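Local coordinates for protein metallo-beta-lactamase (Serratia marcescens, PDB 5B1U) that probably hydrolyses the beta-lactam ring of antibiotics with a pair of zinc ions, as a subclass B3 metallo-beta-lactamase, at residues G24-V29 and A213-V218; L69-H74 and V170-S175; S63-I68 and T88-L93. All coordinates share one frame; numbering follows the deposited sequence.

In the fold
The metallo-beta-lactamase fold, two mixed sheets between layers of helices, gathers its metal ligands on loops at the ends of strands, and the three contacts illustrate this at different depths. Contact 1 brings in H215 of the second zinc site, contact 2 brings in H72 and H74 of the first, and both touch the bound ligand HIW and share the water between the zincs. Their centres lie about 10 Å apart, and they join where A214 N comes within 3.0 Å of A173 O. Contact 3, centred about 16 Å from contact 2, pairs the strands behind the histidine loop; the pairing runs on as S70 N approaches L93 O at 3.0 Å.

Contact 1: G24-V29 and A213-V218. With ZN (zinc ion), chain C; HIW ((2R,4S)-2-[(1S,2R)-1-carboxy-2-hydroxypropyl]-4-[(2-{[(Z)-iminomethyl]amino}ethyl)sulfanyl]-3,4-dihydro-2H-pyrrole-5-ca rboxylic acid), chain V.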
loop_
_atom_site.group_PDB
_atom_site.type_symbol
_atom_site.label_atom_id
_atom_site.label_comp_id
_atom_site.label_asym_id
_atom_site.label_seq_id
_atom_site.Cartn_x
_atom_site.Cartn_y
_atom_site.Cartn_z
ATOM N N GLY A 24 5.287 -10.161 -8.079
ATOM C CA GLY A 24 4.126 -10.843 -8.590
ATOM C C GLY A 24 2.977 -10.912 -7.625
ATOM O O GLY A 24 1.816 -11.043 -8.043
ATOM N N GLY A 25 3.284 -10.769 -6.339
ATOM C CA GLY A 25 2.363 -10.973 -5.253
ATOM C C GLY A 25 2.047 -9.761 -4.397
ATOM O O GLY A 25 1.120 -9.795 -3.592
ATOM N N ILE A 26 2.904 -8.738 -4.446
ATOM C CA ILE A 26 2.719 -7.571 -3.548
ATOM C C ILE A 26 2.922 -6.301 -4.359
ATOM O O ILE A 26 3.897 -6.162 -5.090
ATOM C CB ILE A 26 3.697 -7.547 -2.361
ATOM C CG1 ILE A 26 3.573 -8.816 -1.508
ATOM C CG2 ILE A 26 3.524 -6.300 -1.538
ATOM C CD1 ILE A 26 2.281 -8.913 -0.689
ATOM N N SER A 27 1.986 -5.377 -4.244
ATOM C CA SER A 27 2.052 -4.143 -5.000
ATOM C C SER A 27 3.109 -3.201 -4.474
ATOM O O SER A 27 3.316 -3.065 -3.260
ATOM C CB SER A 27 0.708 -3.405 -4.968
ATOM O OG SER A 27 -0.285 -4.198 -5.569
ATOM N N ALA A 28 3.785 -2.545 -5.413
ATOM C CA ALA A 28 4.518 -1.337 -5.102
ATOM C C ALA A 28 4.396 -0.435 -6.290
ATOM O O ALA A 28 4.261 -0.907 -7.436
ATOM C CB ALA A 28 5.988 -1.625 -4.846
ATOM N N VAL A 29 4.292 0.864 -6.045
ATOM C CA VAL A 29 4.023 1.828 -7.130
ATOM C C VAL A 29 5.055 2.920 -7.132
ATOM O O VAL A 29 5.455 3.400 -6.072
ATOM C CB VAL A 29 2.595 2.425 -7.029
ATOM C CG1 VAL A 29 2.469 3.751 -7.784
ATOM C CG2 VAL A 29 1.591 1.376 -7.490
ATOM N N ALA A 213 -4.526 -2.248 -4.956
ATOM C CA ALA A 213 -4.617 -2.801 -3.602
ATOM C C ALA A 213 -3.222 -3.330 -3.192
ATOM O O ALA A 213 -2.501 -3.868 -4.019
ATOM C CB ALA A 213 -5.648 -3.926 -3.551
ATOM N N ALA A 214 -2.862 -3.188 -1.927
ATOM C CA ALA A 214 -1.569 -3.664 -1.412
ATOM C C ALA A 214 -1.271 -5.108 -1.800
ATOM O O ALA A 214 -0.165 -5.452 -2.245
ATOM C CB ALA A 214 -1.492 -3.439 0.093
ATOM N N HIS A 215 -2.286 -5.967 -1.667
ATOM C CA HIS A 215 -2.307 -7.280 -2.320
ATOM C C HIS A 215 -3.047 -7.143 -3.636
ATOM O O HIS A 215 -4.245 -6.871 -3.668
ATOM C CB HIS A 215 -3.018 -8.334 -1.433
ATOM C CG HIS A 215 -2.232 -8.727 -0.227
ATOM N ND1 HIS A 215 -1.263 -9.695 -0.272
ATOM C CD2 HIS A 215 -2.137 -8.161 0.989
ATOM C CE1 HIS A 215 -0.637 -9.750 0.889
ATOM N NE2 HIS A 215 -1.144 -8.810 1.671
ATOM N N PRO A 216 -2.305 -7.178 -4.753
ATOM C CA PRO A 216 -2.865 -6.667 -6.024
ATOM C C PRO A 216 -4.116 -7.413 -6.483
ATOM O O PRO A 216 -4.971 -6.830 -7.156
ATOM C CB PRO A 216 -1.682 -6.816 -7.013
ATOM C CG PRO A 216 -0.742 -7.771 -6.359
ATOM C CD PRO A 216 -0.905 -7.590 -4.888
ATOM N N GLU A 217 -4.208 -8.697 -6.156
ATOM C CA GLU A 217 -5.394 -9.491 -6.521
ATOM C C GLU A 217 -6.688 -9.044 -5.854
ATOM O O GLU A 217 -7.779 -9.325 -6.340
ATOM C CB GLU A 217 -5.150 -10.971 -6.288
ATOM C CG GLU A 217 -5.224 -11.400 -4.864
ATOM C CD GLU A 217 -3.999 -11.106 -4.011
ATOM O OE1 GLU A 217 -2.959 -10.575 -4.496
ATOM O OE2 GLU A 217 -4.184 -11.384 -2.780
ATOM N N VAL A 218 -6.577 -8.229 -4.807
ATOM C CA VAL A 218 -7.761 -7.704 -4.146
ATOM C C VAL A 218 -8.611 -6.851 -5.093
ATOM O O VAL A 218 -9.840 -6.940 -5.040
ATOM C CB VAL A 218 -7.357 -6.934 -2.874
ATOM C CG1 VAL A 218 -8.498 -6.092 -2.307
ATOM C CG2 VAL A 218 -6.859 -7.921 -1.848
HETATM ZN ZN ZN C . -0.408 -8.264 3.581
HETATM O O31 HIW V . -4.474 -8.174 4.061
HETATM C C31 HIW V . -3.259 -8.382 4.228
HETATM O O32 HIW V . -2.400 -7.410 4.006
HETATM C C3 HIW V . -2.820 -9.739 4.522
HETATM N N4 HIW V . -1.604 -10.080 4.491
HETATM C C2 HIW V . -3.763 -10.814 4.960
HETATM C C1 HIW V . -2.768 -11.889 5.401
HETATM C C5 HIW V . -1.399 -11.505 4.782
HETATM C C6 HIW V . -0.152 -11.687 5.647
HETATM C C7 HIW V . 0.180 -13.157 5.725
HETATM O O71 HIW V . 1.079 -13.530 6.453
HETATM O O72 HIW V . -0.347 -14.019 4.892
HETATM C C61 HIW V . -0.277 -11.151 7.068
HETATM O O62 HIW V . -1.052 -9.949 7.145
HETATM C C62 HIW V . 1.106 -10.844 7.646
HETATM S S21 HIW V . -4.957 -11.226 3.664
HETATM C C22 HIW V . -3.995 -11.564 2.195
HETATM C C23 HIW V . -4.766 -11.426 0.878
HETATM N N24 HIW V . -5.717 -10.325 0.836
HETATM C C25 HIW V . -7.016 -10.507 1.064
HETATM N N26 HIW V . -7.778 -9.517 0.975
HETATM O O HOH W 1 -0.950 -11.177 -2.631
HETATM O O HOH W 2 0.089 -7.993 5.555
#
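I26 and H215 lie side by side and point the same way, and I26 CD1 reaches 3.4 Å from H215 CE1, approaching the ring obliquely. With CG1 beside its own backbone N (chi1 -58°), I26 carries that methyl back toward the imidazole even though its CB points away from 213-218. Over one face of the H215 ring passes the thioether arm of HIW, while in the ring plane a water accepts a hydrogen bond from H215 ND1 at 2.8 Å. The same water donates to G25 O and to E217 OE1, so one molecule ties both loops to the ring. S27 points toward 213-218: its OG donates to A213 O at 2.7 Å and also rests against P216 CB, while S27 N gives a nearly straight bond to A214 O (2.9 Å, 167°). P216 CD in turn sits 3.3 Å from G25 O. D76 and H77 complete the protein ligands of the zinc held by H215 NE2 at 2.1 Å. With ND1 donating to water and NE2 on the metal, the ring is gripped at both nitrogens; the carboxylate of E217, acting through that water, would be expected to make H215 a somewhat stronger electron donor to zinc.

Contact 2: L69-H74 and V170-S175; sequences LSTHSH and VVFADS. With ZN (zinc ion), chain B; NA (sodium ion), chain E; HIW ((2R,4S)-2-[(1S,2R)-1-carboxy-2-hydroxypropyl]-4-[(2-{[(Z)-iminomethyl]amino}ethyl)sulfanyl]-3,4-dihydro-2H-pyrrole-5-ca rboxylic acid), chain V.
The imidazole of H72 meets D174 at its edge: D174 OD1 lies close to the ring plane, 12° out of it, and accepts from H72 ND1 at 2.6 Å. The zinc-bound water also lies in that plane, at the edge near NE2, and the ring of H150 meets H72 edge-to-face. S175 CB approaches obliquely, 3.6 Å from H72 CE1. The H74 ring likewise has this water in its plane, whereas the hydroxyl O62 of HIW comes to it at a slant.

Although ring and carboxylate planes are turned 40° apart, D174 OD1 uses its syn lone pair toward ND1. The aspartate reaches across because its CG stands anti to the backbone N (chi1 -167°), and S175 N adds a weak bond to the same oxygen. T71 packs against the carboxylate, with CB 3.3 Å from D174 OD1, and its CG2 meets the F172 ring obliquely, 3.5 Å from CD1, the two side chains crossing at about a right angle. T71 OG1 is hydrogen-bonded to D41 OD2.

H72 NE2 and H74 ND1 each hold the zinc at 2.1 Å, H150 and the water completing the site. This is the histidine loop of the HxHxDH motif. In the conformer described, S175 OG donates to HIW O31 at 2.6 Å; the residue beside D174 thus also reaches the ligand. Bonded at ND1 as well as NE2, the H72 ring is fixed in rotation, with D174 as the second-shell residue that sets it so that NE2 faces the zinc.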
loop_
_atom_site.group_PDB
_atom_site.type_symbol
_atom_site.label_atom_id
_atom_site.label_comp_id
_atom_site.label_asym_id
_atom_site.label_seq_id
_atom_site.Cartn_x
_atom_site.Cartn_y
_atom_site.Cartn_z
ATOM N N LEU A 69 6.545 5.728 0.777
ATOM C CA LEU A 69 5.322 5.789 1.557
ATOM C C LEU A 69 4.969 4.367 1.955
ATOM O O LEU A 69 4.924 3.494 1.110
ATOM C CB LEU A 69 4.183 6.408 0.748
ATOM C CG LEU A 69 4.508 7.717 0.011
ATOM C CD1 LEU A 69 3.296 8.228 -0.734
ATOM C CD2 LEU A 69 5.092 8.773 0.929
ATOM N N SER A 70 4.635 4.159 3.221
ATOM C CA SER A 70 4.256 2.840 3.735
ATOM C C SER A 70 2.756 2.798 3.941
ATOM O O SER A 70 2.190 3.685 4.596
ATOM C CB SER A 70 4.980 2.578 5.049
ATOM O OG SER A 70 4.519 1.397 5.675
ATOM N N THR A 71 2.125 1.770 3.400
ATOM C CA THR A 71 0.729 1.429 3.775
ATOM C C THR A 71 0.675 0.944 5.199
ATOM O O THR A 71 0.085 1.606 6.078
ATOM C CB THR A 71 0.085 0.376 2.842
ATOM O OG1 THR A 71 0.915 -0.768 2.770
ATOM C CG2 THR A 71 -0.183 0.970 1.460
ATOM N N HIS A 72 1.302 -0.187 5.473
ATOM C CA HIS A 72 1.398 -0.644 6.827
ATOM C C HIS A 72 2.600 -1.553 7.050
ATOM O O HIS A 72 3.205 -2.075 6.114
ATOM C CB HIS A 72 0.100 -1.320 7.299
ATOM C CG HIS A 72 -0.122 -2.688 6.743
ATOM N ND1 HIS A 72 -0.821 -2.909 5.580
ATOM C CD2 HIS A 72 0.268 -3.906 7.181
ATOM C CE1 HIS A 72 -0.865 -4.198 5.330
ATOM N NE2 HIS A 72 -0.189 -4.824 6.264
ATOM N N SER A 73 2.868 -1.777 8.325
ATOM C CA SER A 73 4.167 -2.288 8.792
ATOM C C SER A 73 4.183 -3.797 9.071
ATOM O O SER A 73 4.335 -4.210 10.201
ATOM C CB SER A 73 4.560 -1.491 10.042
ATOM O OG SER A 73 3.485 -1.458 10.978
ATOM N N HIS A 74 3.909 -4.592 8.029
ATOM C CA HIS A 74 4.129 -6.051 8.062
ATOM C C HIS A 74 5.178 -6.451 7.034
ATOM O O HIS A 74 5.422 -5.730 6.058
ATOM C CB HIS A 74 2.840 -6.803 7.784
ATOM C CG HIS A 74 1.853 -6.714 8.888
ATOM N ND1 HIS A 74 0.511 -6.855 8.669
ATOM C CD2 HIS A 74 1.998 -6.442 10.205
ATOM C CE1 HIS A 74 -0.131 -6.750 9.814
ATOM N NE2 HIS A 74 0.754 -6.496 10.764
ATOM N N VAL A 170 -6.166 8.154 -8.445
ATOM C CA VAL A 170 -5.490 6.886 -8.151
ATOM C C VAL A 170 -5.452 6.698 -6.637
ATOM O O VAL A 170 -5.196 7.631 -5.866
ATOM C CB VAL A 170 -4.064 6.867 -8.751
ATOM C CG1 VAL A 170 -3.442 5.492 -8.542
ATOM C CG2 VAL A 170 -4.064 7.236 -10.221
ATOM N N VAL A 171 -5.769 5.484 -6.193
ATOM C CA VAL A 171 -5.741 5.125 -4.770
ATOM C C VAL A 171 -4.863 3.907 -4.589
ATOM O O VAL A 171 -5.075 2.890 -5.265
ATOM C CB VAL A 171 -7.163 4.746 -4.292
ATOM C CG1 VAL A 171 -7.173 4.301 -2.842
ATOM C CG2 VAL A 171 -8.128 5.918 -4.495
ATOM N N PHE A 172 -3.848 4.013 -3.728
ATOM C CA PHE A 172 -3.100 2.842 -3.265
ATOM C C PHE A 172 -3.708 2.416 -1.948
ATOM O O PHE A 172 -3.546 3.075 -0.905
ATOM C CB PHE A 172 -1.615 3.142 -3.137
ATOM C CG PHE A 172 -0.745 1.901 -3.055
ATOM C CD1 PHE A 172 -0.778 1.054 -1.950
ATOM C CD2 PHE A 172 0.108 1.575 -4.091
ATOM C CE1 PHE A 172 0.055 -0.056 -1.866
ATOM C CE2 PHE A 172 0.928 0.458 -4.020
ATOM C CZ PHE A 172 0.919 -0.353 -2.895
ATOM N N ALA A 173 -4.494 1.349 -2.019
ATOM C CA ALA A 173 -5.394 0.967 -0.921
ATOM C C ALA A 173 -4.671 0.054 0.072
ATOM O O ALA A 173 -4.228 -1.032 -0.285
ATOM C CB ALA A 173 -6.605 0.231 -1.473
ATOM N N ASP A 174 -4.528 0.511 1.302
ATOM C CA ASP A 174 -4.029 -0.346 2.378
ATOM C C ASP A 174 -4.964 -1.521 2.638
ATOM O O ASP A 174 -6.131 -1.501 2.237
ATOM C CB ASP A 174 -3.865 0.474 3.650
ATOM C CG ASP A 174 -3.072 -0.211 4.725
ATOM O OD1 ASP A 174 -2.350 -1.172 4.417
ATOM O OD2 ASP A 174 -3.235 0.211 5.872
ATOM N N SER A 175 -4.416 -2.559 3.239
ATOM C CA SER A 175 -5.206 -3.712 3.679
ATOM C C SER A 175 -6.228 -3.323 4.713
ATOM O O SER A 175 -5.909 -2.653 5.686
ATOM C CB SER A 175 -4.313 -4.760 4.309
ATOM O OG SER A 175 -5.122 -5.751 4.908
HETATM ZN ZN ZN B . -0.504 -6.788 6.840
HETATM NA NA NA E . 1.554 3.858 7.317
HETATM O O31 HIW V . -4.474 -8.174 4.061
HETATM C C31 HIW V . -3.259 -8.382 4.228
HETATM O O32 HIW V . -2.400 -7.410 4.006
HETATM C C3 HIW V . -2.820 -9.739 4.522
HETATM N N4 HIW V . -1.604 -10.080 4.491
HETATM C C2 HIW V . -3.763 -10.814 4.960
HETATM C C1 HIW V . -2.768 -11.889 5.401
HETATM C C5 HIW V . -1.399 -11.505 4.782
HETATM C C6 HIW V . -0.152 -11.687 5.647
HETATM C C7 HIW V . 0.180 -13.157 5.725
HETATM O O71 HIW V . 1.079 -13.530 6.453
HETATM O O72 HIW V . -0.347 -14.019 4.892
HETATM C C61 HIW V . -0.277 -11.151 7.068
HETATM O O62 HIW V . -1.052 -9.949 7.145
HETATM C C62 HIW V . 1.106 -10.844 7.646
HETATM S S21 HIW V . -4.957 -11.226 3.664
HETATM C C22 HIW V . -3.995 -11.564 2.195
HETATM C C23 HIW V . -4.766 -11.426 0.878
HETATM N N24 HIW V . -5.717 -10.325 0.836
HETATM C C25 HIW V . -7.016 -10.507 1.064
HETATM N N26 HIW V . -7.778 -9.517 0.975
HETATM O O HOH W 3 3.162 1.747 8.091
HETATM O O HOH W 2 0.089 -7.993 5.555
#

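Contact 3: S63-I68 and T88-L93; sequences SDVKYI and TGATVL. With NA (sodium ion), chain J; SO4 (sulfate ion), chain U.
With its CG anti to the carbonyl carbon (chi1 -69°), Y67 lays its ring edge along T91, CD1 coming 3.9 Å from T91 CB, while the chi1 of T91 (-61°) turns OG1 to a sodium ion at 2.8 Å; L93 CD1 meets the same Y67 CD1 obliquely. The two strands are linked by a right-handed beta-alpha-beta crossover through helix 81-88, and they run parallel within the larger sheet of the metallo-beta-lactamase fold. Their bonds alternate as parallel pairing demands: T91 N donates to K66 O from above the carbonyl plane, I68 N to T91 O at 2.9 Å, and L93 N to I68 O at 2.9 Å.

Across the sheet from Y67, T91 and L93, the helix-facing side carries I68 and V92, both packed on I81. I68 CG1 lies 3.8 Å from A90 CB, and I68 CD1 extends past it to T88 OG1. That hydroxyl accepts from A90 N, making an ST turn, and bonds to M84 O as well. T88 CG2 covers V65 CB at 3.7 Å. Beyond the paired strands, where helix 81-88 ends beside the 3-10 turn at S63, water links the two backbones: one molecule donates to V65 O at 2.8 Å and to T88 O at 2.7 Å.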
loop_
_atom_site.group_PDB
_atom_site.type_symbol
_atom_site.label_atom_id
_atom_site.label_comp_id
_atom_site.label_asym_id
_atom_site.label_seq_id
_atom_site.Cartn_x
_atom_site.Cartn_y
_atom_site.Cartn_z
ATOM N N SER A 63 18.406 6.978 -7.040
ATOM C CA SER A 63 18.769 8.199 -6.321
ATOM C C SER A 63 17.758 9.332 -6.461
ATOM O O SER A 63 17.782 10.267 -5.651
ATOM C CB SER A 63 20.152 8.697 -6.791
ATOM O OG SER A 63 20.137 8.962 -8.152
ATOM N N ASP A 64 16.858 9.230 -7.444
ATOM C CA ASP A 64 15.790 10.215 -7.629
ATOM C C ASP A 64 14.491 9.899 -6.874
ATOM O O ASP A 64 13.593 10.725 -6.854
ATOM C CB ASP A 64 15.469 10.385 -9.100
ATOM C CG ASP A 64 16.514 11.208 -9.846
ATOM O OD1 ASP A 64 17.252 12.001 -9.210
ATOM O OD2 ASP A 64 16.630 10.991 -11.064
ATOM N N VAL A 65 14.453 8.766 -6.167
ATOM C CA VAL A 65 13.307 8.446 -5.291
ATOM C C VAL A 65 13.474 9.188 -3.963
ATOM O O VAL A 65 14.461 8.952 -3.257
ATOM C CB VAL A 65 13.207 6.951 -5.032
ATOM C CG1 VAL A 65 12.033 6.653 -4.101
ATOM C CG2 VAL A 65 13.104 6.174 -6.334
ATOM N N LYS A 66 12.601 10.138 -3.697
ATOM C CA LYS A 66 12.768 11.034 -2.557
ATOM C C LYS A 66 11.981 10.626 -1.318
ATOM O O LYS A 66 12.392 10.965 -0.178
ATOM C CB LYS A 66 12.467 12.488 -2.937
ATOM C CG LYS A 66 13.273 12.966 -4.144
ATOM C CD LYS A 66 14.771 12.749 -4.030
ATOM C CE LYS A 66 15.492 13.302 -5.248
ATOM N NZ LYS A 66 16.932 12.998 -5.167
ATOM N N TYR A 67 10.860 9.956 -1.532
ATOM C CA TYR A 67 10.023 9.486 -0.446
ATOM C C TYR A 67 9.614 8.053 -0.731
ATOM O O TYR A 67 9.405 7.668 -1.882
ATOM C CB TYR A 67 8.744 10.311 -0.311
ATOM C CG TYR A 67 8.943 11.728 0.170
ATOM C CD1 TYR A 67 9.292 11.976 1.478
ATOM C CD2 TYR A 67 8.670 12.782 -0.657
ATOM C CE1 TYR A 67 9.427 13.258 1.948
ATOM C CE2 TYR A 67 8.809 14.088 -0.198
ATOM C CZ TYR A 67 9.133 14.296 1.103
ATOM O OH TYR A 67 9.211 15.608 1.557
ATOM N N ILE A 68 9.532 7.291 0.338
ATOM C CA ILE A 68 8.912 5.936 0.330
ATOM C C ILE A 68 7.728 5.984 1.301
ATOM O O ILE A 68 7.903 6.267 2.474
ATOM C CB ILE A 68 9.891 4.850 0.794
ATOM C CG1 ILE A 68 11.114 4.824 -0.119
ATOM C CG2 ILE A 68 9.205 3.469 0.801
ATOM C CD1 ILE A 68 12.278 3.981 0.361
ATOM N N THR A 88 18.168 4.409 -1.945
ATOM C CA THR A 88 17.626 5.641 -2.523
ATOM C C THR A 88 18.019 6.897 -1.766
ATOM O O THR A 88 18.081 7.978 -2.366
ATOM C CB THR A 88 16.092 5.639 -2.582
ATOM O OG1 THR A 88 15.553 5.469 -1.267
ATOM C CG2 THR A 88 15.563 4.553 -3.510
ATOM N N GLY A 89 18.165 6.775 -0.445
ATOM C CA GLY A 89 18.320 7.922 0.436
ATOM C C GLY A 89 17.019 8.587 0.796
ATOM O O GLY A 89 17.005 9.625 1.463
ATOM N N ALA A 90 15.907 7.945 0.423
ATOM C CA ALA A 90 14.591 8.550 0.636
ATOM C C ALA A 90 14.219 8.625 2.114
ATOM O O ALA A 90 14.737 7.888 2.960
ATOM C CB ALA A 90 13.536 7.731 -0.096
ATOM N N THR A 91 13.274 9.507 2.402
ATOM C CA THR A 91 12.587 9.535 3.681
ATOM C C THR A 91 11.378 8.631 3.604
ATOM O O THR A 91 10.655 8.634 2.597
ATOM C CB THR A 91 12.165 10.984 3.984
ATOM O OG1 THR A 91 13.359 11.777 4.061
ATOM C CG2 THR A 91 11.407 11.073 5.278
ATOM N N VAL A 92 11.175 7.843 4.663
ATOM C CA VAL A 92 10.038 6.920 4.775
ATOM C C VAL A 92 8.931 7.597 5.572
ATOM O O VAL A 92 9.177 8.080 6.672
ATOM C CB VAL A 92 10.477 5.622 5.491
ATOM C CG1 VAL A 92 9.324 4.654 5.650
ATOM C CG2 VAL A 92 11.632 4.970 4.730
ATOM N N LEU A 93 7.712 7.613 5.017
ATOM C CA LEU A 93 6.584 8.230 5.681
ATOM C C LEU A 93 5.561 7.192 6.013
ATOM O O LEU A 93 5.215 6.362 5.159
ATOM C CB LEU A 93 5.953 9.322 4.800
ATOM C CG LEU A 93 6.913 10.431 4.354
ATOM C CD1 LEU A 93 6.209 11.437 3.471
ATOM C CD2 LEU A 93 7.555 11.155 5.532
HETATM NA NA NA J . 15.658 11.785 2.497
HETATM S S SO4 U . 20.658 4.634 -9.752
HETATM O O1 SO4 U . 21.694 3.680 -9.275
HETATM O O2 SO4 U . 20.462 5.653 -8.665
HETATM O O3 SO4 U . 19.481 3.799 -10.132
HETATM O O4 SO4 U . 21.119 5.363 -10.971
HETATM O O HOH W 4 19.714 10.348 -3.676
HETATM O O HOH W 5 16.606 10.225 -2.016
#